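Local coordinates for protein endoglucanase (Clostridium thermocellum, PDB 2YIK) that probably hydrolyses internal beta-1,4-glucosidic bonds of cellulose, as a family 9 glycoside hydrolase with an (alpha/alpha)6-barrel catalytic domain, at residues V110-F114 with Y160-Y164; H182-D188 with D267-Y272. One frame throughout, in Å; residues are numbered along the deposited sequence.

Contact 1 (V110-F114 with Y160-Y164); sequences VSGGF and YFNDY
The loop V110-F114 passes the helical turn Y160-Y164 with G113 and F161 as the nearest pair, CA to CA 5.0 Å, and the positive phi of G112 and G113 brings the chain across one face of the Y164 ring and past the edge of Y160, where G113 O lies in the ring plane. G113 CA sits over the face of the Y164 ring, 4.0 Å from its centroid, in a CH-pi contact. Y164 has CG anti to its backbone N (chi1 165°), which carries the ring under the two glycines; V110 O meets the ring edge in plane, 3.6 Å from Y164 CE1. Water 1 joins the backbones, accepting from G113 N at 3.1 Å and donating to Y160 O at 2.7 Å, and lies over the centre of one face of the Y160 ring.

The helix is 151-167 of the catalytic domain, and the loop links strands 107-108 and 122-123, with a bound zinc ion about 8 Å from G112. At its far end F114 completes an aromatic cluster. The edge of Y160 turns toward one face of the F114 ring in a T-shaped pair, planes at 81°, while F161 covers the opposite face, its CE1 3.3 Å from F114 CD1; these two rings are tilted by 32°. The hydroxyl of Y160 is hydrogen-bonded to C56 O, and K122 NZ gathers the carbonyls of V110 and G112.

Contact 2 (H182-D188 with D267-Y272); sequences HQVGDGD and DGPKGY
A classic beta bulge in strand 177-184, where H182 and Q183 both face W207 of the neighbouring antiparallel strand, begins this contact, and the first turn of helix 187-190 ends it. The bulge sends both side chains toward the loop D267-Y272. Q183 is fully extended as far as its amide, CG anti to the backbone N (chi1 -178°), and its NE2 donates twice, both acceptors lying in the amide plane: to G268 O across the contact at 2.7 Å, and almost straight to G185 O of its own segment. Seen from G268 O, NE2 stands well above the carbonyl plane, 59° out of it. Two bonds to one NH2 group thus fix the rotation of the amide. The H182 ring offers its edge to D267 O, with a weak bond from NE2 at 3.4 Å.

Water 2 accepts from G187 N and donates to G268 O (2.9 Å), tying the helix start to the same carbonyl that Q183 holds. D186 is the N-cap of this helix: its OD1 accepts from D188 N at 3.0 Å, approached from above the carboxylate plane. K270 places CE, rather than NZ, nearest the two carboxylates, so the salt bridges from NZ to D186 OD2 (3.7 Å) and D188 OD2 (3.9 Å) are long. Y272 closes the other end of the loop. Its OH donates to D188 OD1 at 2.6 Å, nearly along the C-O axis, with carboxylate and ring planes 67° apart, and one ring face lies against G187 CA, 3.5 Å from Y272 CE2. The ring of H191 meets that of Y272 steeply.

In the fold
Both contacts lie in the catalytic domain, their centres 17 Å apart, and they follow each other along the chain. They touch through V184: its CG2 packs 3.5 Å from V110 O and 3.9 Å from Y164 OH, so the strand whose bulge enters contact 2 also borders contact 1. K122 bonds to contact 1 by its side chain and to V184 by its backbone. Contact 1 lies beside the zinc site: C56, a zinc ligand, accepts from Y160 OH through its carbonyl and is backbone-bonded to G113. Contact 2 instead approaches H451, predicted to belong to the active site, about 10 Å between its side chain and that of Y272. The zinc ion is about 13 Å from the side chain of Q183.

Contact 1 (V110-F114 with Y160-Y164)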
# COMPACT_ATOMS: atom_id res chain seq x y z
N VAL A 110 14.74 6.51 12.51
CA VAL A 110 13.44 6.10 11.98
C VAL A 110 13.21 6.84 10.66
O VAL A 110 12.09 7.19 10.29
CB VAL A 110 12.27 6.39 12.95
CG1 VAL A 110 12.37 5.49 14.17
CG2 VAL A 110 12.27 7.84 13.36
N SER A 111 14.31 7.06 9.94
CA SER A 111 14.28 7.74 8.65
C SER A 111 14.01 6.75 7.53
O SER A 111 14.13 5.53 7.70
CB SER A 111 15.61 8.44 8.39
OG SER A 111 16.62 7.50 8.06
N GLY A 112 13.63 7.29 6.37
CA GLY A 112 13.36 6.45 5.22
C GLY A 112 11.88 6.32 4.90
O GLY A 112 11.05 7.03 5.46
N GLY A 113 11.56 5.41 3.99
CA GLY A 113 10.16 5.23 3.64
C GLY A 113 9.61 6.35 2.77
O GLY A 113 10.36 7.07 2.11
N PHE A 114 8.30 6.52 2.82
CA PHE A 114 7.62 7.50 1.97
C PHE A 114 6.66 8.42 2.71
O PHE A 114 6.03 8.01 3.68
CB PHE A 114 6.83 6.75 0.90
CG PHE A 114 7.67 5.84 0.03
CD1 PHE A 114 8.11 4.61 0.50
CD2 PHE A 114 8.01 6.23 -1.27
CE1 PHE A 114 8.87 3.77 -0.31
CE2 PHE A 114 8.78 5.40 -2.08
CZ PHE A 114 9.21 4.16 -1.60
N TYR A 160 12.83 0.21 -0.58
CA TYR A 160 12.77 1.43 0.22
C TYR A 160 11.66 1.35 1.27
O TYR A 160 11.84 1.84 2.38
CB TYR A 160 12.58 2.65 -0.68
CG TYR A 160 13.23 3.91 -0.12
CD1 TYR A 160 14.62 4.05 -0.10
CD2 TYR A 160 12.46 4.95 0.40
CE1 TYR A 160 15.23 5.19 0.41
CE2 TYR A 160 13.05 6.10 0.92
CZ TYR A 160 14.44 6.21 0.93
OH TYR A 160 15.04 7.33 1.46
N PHE A 161 10.53 0.75 0.91
CA PHE A 161 9.41 0.59 1.86
C PHE A 161 9.81 -0.35 2.99
O PHE A 161 9.77 -0.01 4.16
CB PHE A 161 8.17 -0.04 1.20
CG PHE A 161 7.18 0.95 0.66
CD1 PHE A 161 6.45 1.78 1.51
CD2 PHE A 161 6.92 1.00 -0.71
CE1 PHE A 161 5.47 2.64 0.99
CE2 PHE A 161 5.95 1.85 -1.23
CZ PHE A 161 5.22 2.68 -0.38
N ASN A 162 10.17 -1.57 2.60
CA ASN A 162 10.52 -2.60 3.56
C ASN A 162 11.81 -2.40 4.38
O ASN A 162 11.89 -2.89 5.50
CB ASN A 162 10.53 -3.96 2.85
CG ASN A 162 9.14 -4.35 2.35
OD1 ASN A 162 8.85 -4.25 1.15
ND2 ASN A 162 8.29 -4.78 3.26
N ASP A 163 12.79 -1.70 3.83
CA ASP A 163 14.01 -1.46 4.61
C ASP A 163 13.65 -0.49 5.73
O ASP A 163 14.23 -0.52 6.81
CB ASP A 163 15.13 -0.89 3.74
CG ASP A 163 15.66 -1.90 2.73
OD1 ASP A 163 15.48 -3.11 2.96
OD2 ASP A 163 16.26 -1.49 1.72
N TYR A 164 12.67 0.38 5.45
CA TYR A 164 12.20 1.35 6.42
C TYR A 164 11.50 0.59 7.55
O TYR A 164 11.76 0.85 8.72
CB TYR A 164 11.23 2.34 5.73
CG TYR A 164 10.38 3.19 6.66
CD1 TYR A 164 10.96 4.05 7.59
CD2 TYR A 164 8.99 3.16 6.55
CE1 TYR A 164 10.16 4.88 8.39
CE2 TYR A 164 8.19 3.98 7.34
CZ TYR A 164 8.77 4.84 8.26
OH TYR A 164 7.97 5.65 9.04
O HOH W 1 13.88 3.37 3.38

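Contact 2 (H182-D188 with D267-Y272)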
# COMPACT_ATOMS: atom_id res chain seq x y z
N HIS A 182 5.85 3.09 13.98
CA HIS A 182 4.88 3.06 12.90
C HIS A 182 4.57 4.43 12.30
O HIS A 182 3.92 4.51 11.26
CB HIS A 182 3.57 2.45 13.40
CG HIS A 182 2.86 3.28 14.41
ND1 HIS A 182 3.15 3.22 15.77
CD2 HIS A 182 1.90 4.22 14.28
CE1 HIS A 182 2.39 4.08 16.41
NE2 HIS A 182 1.62 4.71 15.54
N GLN A 183 5.02 5.50 12.94
CA GLN A 183 4.72 6.84 12.44
C GLN A 183 5.78 7.87 12.83
O GLN A 183 6.29 7.88 13.95
CB GLN A 183 3.35 7.28 12.96
CG GLN A 183 2.86 8.65 12.50
CD GLN A 183 1.49 9.01 13.09
OE1 GLN A 183 0.58 8.17 13.13
NE2 GLN A 183 1.35 10.25 13.55
N VAL A 184 6.12 8.73 11.87
CA VAL A 184 7.08 9.79 12.11
C VAL A 184 6.37 11.05 11.62
O VAL A 184 5.95 11.14 10.47
CB VAL A 184 8.39 9.58 11.30
CG1 VAL A 184 9.36 10.72 11.57
CG2 VAL A 184 9.03 8.24 11.69
N GLY A 185 6.20 12.01 12.52
CA GLY A 185 5.49 13.22 12.14
C GLY A 185 4.11 13.20 12.77
O GLY A 185 3.73 12.21 13.39
N ASP A 186 3.36 14.28 12.56
CA ASP A 186 2.02 14.44 13.12
C ASP A 186 1.20 15.33 12.18
O ASP A 186 1.62 16.44 11.86
CB ASP A 186 2.14 15.12 14.49
CG ASP A 186 0.81 15.24 15.22
OD1 ASP A 186 -0.25 15.05 14.59
OD2 ASP A 186 0.83 15.53 16.43
N GLY A 187 0.05 14.84 11.74
CA GLY A 187 -0.77 15.64 10.85
C GLY A 187 -1.06 17.03 11.41
O GLY A 187 -1.07 18.02 10.69
N ASP A 188 -1.29 17.09 12.72
CA ASP A 188 -1.60 18.36 13.37
C ASP A 188 -0.50 19.39 13.22
O ASP A 188 -0.76 20.59 13.19
CB ASP A 188 -1.86 18.14 14.86
CG ASP A 188 -3.13 17.37 15.12
OD1 ASP A 188 -3.84 17.02 14.14
OD2 ASP A 188 -3.43 17.12 16.31
N ASP A 267 -2.66 7.85 19.73
CA ASP A 267 -1.31 7.29 19.71
C ASP A 267 -0.68 7.42 18.36
O ASP A 267 0.16 6.62 17.94
CB ASP A 267 -1.34 5.84 20.18
CG ASP A 267 -1.94 5.70 21.57
OD1 ASP A 267 -1.66 6.57 22.42
OD2 ASP A 267 -2.68 4.72 21.82
N GLY A 268 -1.12 8.47 17.66
CA GLY A 268 -0.56 8.79 16.35
C GLY A 268 -1.39 9.07 15.11
O GLY A 268 -1.19 10.18 14.54
N PRO A 269 -2.43 8.32 14.76
CA PRO A 269 -2.95 8.88 13.52
C PRO A 269 -4.10 9.83 13.52
O PRO A 269 -4.42 10.43 12.40
CB PRO A 269 -3.27 7.65 12.74
CG PRO A 269 -3.76 6.64 13.74
CD PRO A 269 -3.02 7.01 15.09
N LYS A 270 -4.53 10.14 14.77
CA LYS A 270 -5.74 10.77 15.28
C LYS A 270 -6.80 10.84 14.20
O LYS A 270 -7.52 9.78 14.18
CB LYS A 270 -5.54 12.12 16.20
CG LYS A 270 -4.11 12.44 16.63
CD LYS A 270 -3.86 13.88 16.22
CE LYS A 270 -2.47 14.31 16.62
NZ LYS A 270 -2.11 13.90 18.00
N GLY A 271 -7.16 11.91 13.47
CA GLY A 271 -8.27 11.66 12.62
C GLY A 271 -7.90 11.40 11.18
O GLY A 271 -8.78 11.27 10.31
N TYR A 272 -6.61 11.30 10.91
CA TYR A 272 -6.12 11.12 9.55
C TYR A 272 -6.30 9.71 9.00
O TYR A 272 -6.68 9.53 7.84
CB TYR A 272 -4.66 11.56 9.50
CG TYR A 272 -4.47 12.96 10.03
CD1 TYR A 272 -4.91 14.06 9.30
CD2 TYR A 272 -3.94 13.18 11.31
CE1 TYR A 272 -4.84 15.35 9.83
CE2 TYR A 272 -3.87 14.46 11.84
CZ TYR A 272 -4.32 15.55 11.09
OH TYR A 272 -4.28 16.82 11.61
O HOH W 2 -1.03 12.80 13.38